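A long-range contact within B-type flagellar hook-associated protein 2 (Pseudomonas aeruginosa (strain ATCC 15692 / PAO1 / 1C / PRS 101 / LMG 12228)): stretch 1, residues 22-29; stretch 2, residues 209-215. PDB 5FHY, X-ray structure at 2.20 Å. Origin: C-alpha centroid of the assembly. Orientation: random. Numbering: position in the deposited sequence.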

ATOM      1  N   ILE B  22      -3.884   6.227 -38.746  1.00144.54           N
ATOM      2  CA  ILE B  22      -3.145   5.110 -39.322  1.00142.96           C
ATOM      3  C   ILE B  22      -3.017   5.225 -40.842  1.00133.06           C
ATOM      4  O   ILE B  22      -2.213   4.529 -41.462  1.00130.12           O
ATOM      5  CB  ILE B  22      -3.830   3.773 -38.981  1.00153.23           C
ATOM      6  CG1 ILE B  22      -4.467   3.843 -37.593  1.00154.90           C
ATOM      7  CG2 ILE B  22      -2.832   2.628 -39.022  1.00158.64           C
ATOM      8  CD1 ILE B  22      -5.339   2.650 -37.264  1.00154.83           C
ATOM      9  N   LEU B  23      -3.807   6.115 -41.433  1.00125.18           N
ATOM     10  CA  LEU B  23      -3.825   6.282 -42.883  1.00119.79           C
ATOM     11  C   LEU B  23      -3.214   7.616 -43.295  1.00112.85           C
ATOM     12  O   LEU B  23      -2.636   7.747 -44.376  1.00107.42           O
ATOM     13  CB  LEU B  23      -5.253   6.178 -43.422  1.00121.29           C
ATOM     14  CG  LEU B  23      -6.111   4.999 -42.954  1.00127.07           C
ATOM     15  CD1 LEU B  23      -7.461   5.017 -43.653  1.00128.85           C
ATOM     16  CD2 LEU B  23      -5.404   3.667 -43.168  1.00128.68           C
ATOM     17  N   LYS B  24      -3.353   8.605 -42.419  1.00114.30           N
ATOM     18  CA  LYS B  24      -2.982   9.974 -42.726  1.00112.14           C
ATOM     19  C   LYS B  24      -2.819  10.764 -41.437  1.00113.26           C
ATOM     20  O   LYS B  24      -3.701  10.762 -40.580  1.00116.82           O
ATOM     21  CB  LYS B  24      -4.053  10.608 -43.621  1.00112.05           C
ATOM     22  CG  LYS B  24      -3.916  12.095 -43.899  1.00110.57           C
ATOM     23  CD  LYS B  24      -5.183  12.591 -44.586  1.00108.32           C
ATOM     24  CE  LYS B  24      -6.417  12.121 -43.819  1.00111.49           C
ATOM     25  NZ  LYS B  24      -7.668  12.134 -44.623  1.00113.26           N
ATOM     26  N   ALA B  25      -1.689  11.448 -41.310  1.00111.51           N
ATOM     27  CA  ALA B  25      -1.440  12.308 -40.165  1.00114.68           C
ATOM     28  C   ALA B  25      -1.324  13.711 -40.714  1.00115.32           C
ATOM     29  O   ALA B  25      -0.633  13.930 -41.703  1.00121.18           O
ATOM     30  CB  ALA B  25      -0.178  11.894 -39.422  1.00113.43           C
ATOM     31  N   SER B  26      -1.985  14.666 -40.078  1.00108.68           N
ATOM     32  CA  SER B  26      -2.104  15.982 -40.682  1.00 98.47           C
ATOM     33  C   SER B  26      -1.613  17.082 -39.769  1.00 91.08           C
ATOM     34  O   SER B  26      -1.401  16.874 -38.578  1.00 94.44           O
ATOM     35  CB  SER B  26      -3.556  16.250 -41.075  1.00101.75           C
ATOM     36  OG  SER B  26      -4.440  15.733 -40.097  1.00108.88           O
ATOM     37  N   ALA B  27      -1.417  18.255 -40.357  1.00 92.46           N
ATOM     38  CA  ALA B  27      -0.891  19.404 -39.640  1.00 97.17           C
ATOM     39  C   ALA B  27      -1.448  20.686 -40.241  1.00100.63           C
ATOM     40  O   ALA B  27      -2.017  20.677 -41.331  1.00100.07           O
ATOM     41  CB  ALA B  27       0.631  19.411 -39.680  1.00 84.49           C
ATOM     42  N   THR B  28      -1.292  21.786 -39.517  1.00110.31           N
ATOM     43  CA  THR B  28      -1.820  23.069 -39.956  1.00121.92           C
ATOM     44  C   THR B  28      -0.871  24.232 -39.753  1.00132.47           C
ATOM     45  O   THR B  28      -0.040  24.239 -38.848  1.00144.03           O
ATOM     46  CB  THR B  28      -3.140  23.427 -39.246  1.00135.80           C
ATOM     47  OG1 THR B  28      -3.055  23.052 -37.864  1.00146.01           O
ATOM     48  CG2 THR B  28      -4.299  22.706 -39.882  1.00131.98           C
ATOM     49  N   GLN B  29      -1.004  25.209 -40.638  1.00133.53           N
ATOM     50  CA  GLN B  29      -0.334  26.484 -40.497  1.00140.30           C
ATOM     51  C   GLN B  29      -1.366  27.402 -39.864  1.00153.60           C
ATOM     52  O   GLN B  29      -1.626  27.334 -38.662  1.00162.42           O
ATOM     53  CB  GLN B  29       0.147  27.020 -41.849  1.00135.62           C
ATOM     54  CG  GLN B  29       1.055  26.062 -42.611  1.00136.37           C
ATOM     55  CD  GLN B  29       1.515  26.616 -43.949  1.00140.22           C
ATOM     56  OE1 GLN B  29       1.250  27.771 -44.281  1.00144.69           O
ATOM     57  NE2 GLN B  29       2.202  25.786 -44.729  1.00137.23           N
ATOM     58  N   PRO B 209     -14.315   6.445 -47.033  1.00125.74           N
ATOM     59  CA  PRO B 209     -13.440   7.620 -47.016  1.00109.41           C
ATOM     60  C   PRO B 209     -13.225   8.158 -45.603  1.00102.16           C
ATOM     61  O   PRO B 209     -14.058   7.948 -44.721  1.00101.21           O
ATOM     62  CB  PRO B 209     -14.208   8.629 -47.867  1.00106.52           C
ATOM     63  CG  PRO B 209     -15.633   8.288 -47.608  1.00112.12           C
ATOM     64  CD  PRO B 209     -15.682   6.787 -47.467  1.00121.38           C
ATOM     65  N   ILE B 210     -12.106   8.840 -45.397  1.00 92.42           N
ATOM     66  CA  ILE B 210     -11.800   9.451 -44.111  1.00 92.12           C
ATOM     67  C   ILE B 210     -12.420  10.844 -44.008  1.00 93.25           C
ATOM     68  O   ILE B 210     -12.389  11.611 -44.970  1.00100.21           O
ATOM     69  CB  ILE B 210     -10.270   9.543 -43.891  1.00 90.61           C
ATOM     70  CG1 ILE B 210      -9.645   8.150 -43.902  1.00 91.20           C
ATOM     71  CG2 ILE B 210      -9.950  10.230 -42.581  1.00 94.75           C
ATOM     72  CD1 ILE B 210     -10.156   7.253 -42.806  1.00 95.06           C
ATOM     73  N   THR B 211     -12.986  11.171 -42.850  1.00 92.83           N
ATOM     74  CA  THR B 211     -13.425  12.538 -42.595  1.00 95.09           C
ATOM     75  C   THR B 211     -12.299  13.323 -41.934  1.00 99.31           C
ATOM     76  O   THR B 211     -11.788  12.924 -40.888  1.00101.51           O
ATOM     77  CB  THR B 211     -14.675  12.583 -41.690  1.00 89.53           C
ATOM     78  OG1 THR B 211     -15.746  11.867 -42.316  1.00 86.97           O
ATOM     79  CG2 THR B 211     -15.113  14.022 -41.452  1.00 83.50           C
ATOM     80  N   LEU B 212     -11.919  14.444 -42.540  1.00 96.41           N
ATOM     81  CA  LEU B 212     -10.864  15.283 -41.983  1.00 93.28           C
ATOM     82  C   LEU B 212     -11.414  16.631 -41.529  1.00 93.44           C
ATOM     83  O   LEU B 212     -11.960  17.390 -42.329  1.00 90.00           O
ATOM     84  CB  LEU B 212      -9.745  15.502 -43.000  1.00 90.32           C
ATOM     85  CG  LEU B 212      -8.619  16.412 -42.508  1.00 93.53           C
ATOM     86  CD1 LEU B 212      -7.666  15.599 -41.642  1.00 95.03           C
ATOM     87  CD2 LEU B 212      -7.888  17.078 -43.664  1.00 92.61           C
ATOM     88  N   THR B 213     -11.251  16.928 -40.246  1.00105.79           N
ATOM     89  CA  THR B 213     -11.832  18.128 -39.657  1.00112.65           C
ATOM     90  C   THR B 213     -10.767  19.133 -39.232  1.00121.88           C
ATOM     91  O   THR B 213      -9.921  18.831 -38.392  1.00129.74           O
ATOM     92  CB  THR B 213     -12.703  17.791 -38.435  1.00111.66           C
ATOM     93  OG1 THR B 213     -13.475  16.614 -38.707  1.00110.47           O
ATOM     94  CG2 THR B 213     -13.648  18.945 -38.125  1.00111.29           C
ATOM     95  N   VAL B 214     -10.816  20.330 -39.809  1.00119.94           N
ATOM     96  CA  VAL B 214      -9.885  21.389 -39.441  1.00116.59           C
ATOM     97  C   VAL B 214     -10.577  22.357 -38.484  1.00112.51           C
ATOM     98  O   VAL B 214     -11.498  23.080 -38.867  1.00110.57           O
ATOM     99  CB  VAL B 214      -9.363  22.155 -40.674  1.00113.34           C
ATOM    100  CG1 VAL B 214      -8.518  23.348 -40.242  1.00118.24           C
ATOM    101  CG2 VAL B 214      -8.565  21.226 -41.580  1.00109.36           C
ATOM    102  N   SER B 215     -10.127  22.342 -37.233  1.00170.51           N
ATOM    103  CA  SER B 215     -10.693  23.171 -36.174  1.00161.43           C
ATOM    104  C   SER B 215      -9.798  24.352 -35.819  1.00179.05           C
ATOM    105  O   SER B 215      -8.637  24.174 -35.457  1.00157.30           O
ATOM    106  CB  SER B 215     -10.954  22.331 -34.926  1.00161.87           C
ATOM    107  OG  SER B 215     -11.430  21.043 -35.270  1.00160.96           O
TER

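Residues 24-28 and 210-215 of this hook-associated protein are two β-strands of one chain that run in nearly the same direction, with 23° between their N-to-C axes. They are too far apart to be neighbours in a sheet. The axes come no closer than 9.2 Å, and the nearest CA atoms are 8.7 Å apart for Leu-23 and Ile-210, 8.9 Å for Ser-26 and Leu-212, and 8.3 Å for Thr-28 and Val-214. Strands paired through their backbones lie about 5 Å apart, so here the peptide groups cannot reach across, and no hydrogen bond joins the two stretches. What remains is packing between side chains, and from Ser-26/Leu-212 to Thr-28/Val-214 both strands advance by two residues.

Alternation holds from Lys-24 to Thr-28 and from Ile-210 to Leu-212. Lys-24, Ser-26 and Thr-28 direct their CA-to-CB bonds toward the second strand, while Ala-25 points away and Ala-27 is out of reach. Leu-23, before the strand, also points toward the second stretch. On the other strand Ile-210 and Leu-212 point toward the first and Thr-211 points away; the pattern weakens at Val-214, which is set sideways. Thr-211 has no part in the contact, and its OG1 is hydrogen-bonded elsewhere in the structure.

The clearest apolar contact lies at the start of the pairing. Leu-23, just before its strand begins, uses an m,t rotamer, and its CD1 meets CD1 of Ile-210 at 3.6 Å, a normal van der Waals separation. Ile-210, with both chi angles in the m well, sends CD1 to this meeting, while its other branch, CG2, lies 3.6 Å from NZ of Lys-24. Ile-210's two branches let it meet both Leu-23 and Lys-24; Leu-23 uses CD1.

Lys-24 gives up the most surface of any residue in the first stretch, 63 Å². Its chain is extended except for a p turn at chi3, and it reaches far enough that NZ also comes within 4.3 Å of CB of Leu-212. These neighbours are carbon atoms, so they offer the amine no electrostatic partner; what the lysine supplies here is length, a long chain whose tip lies against the aliphatic carbons of Ile-210 and Leu-212.

Farther along, the first strand contributes smaller side chains. The CD1 methyl of Leu-212, whose side chain is in the t,p rotamer, approaches OG of Ser-26 at 3.6 Å, a contact between a polar atom and a methyl. Serine's short side chain and the longer leucine together close the gap, the leucine reaching somewhat farther. Last comes the looser touch of Thr-28 CG2 and Val-214 CG1 at 4.3 Å. Threonine carries a methyl as well as a hydroxyl, and it is the methyl that faces the valine.

Altogether 285 Å² is buried, counting both sides. The contact is modest and made entirely by side chains, with Ile-210 and Leu-212 contributing most of the second strand's share.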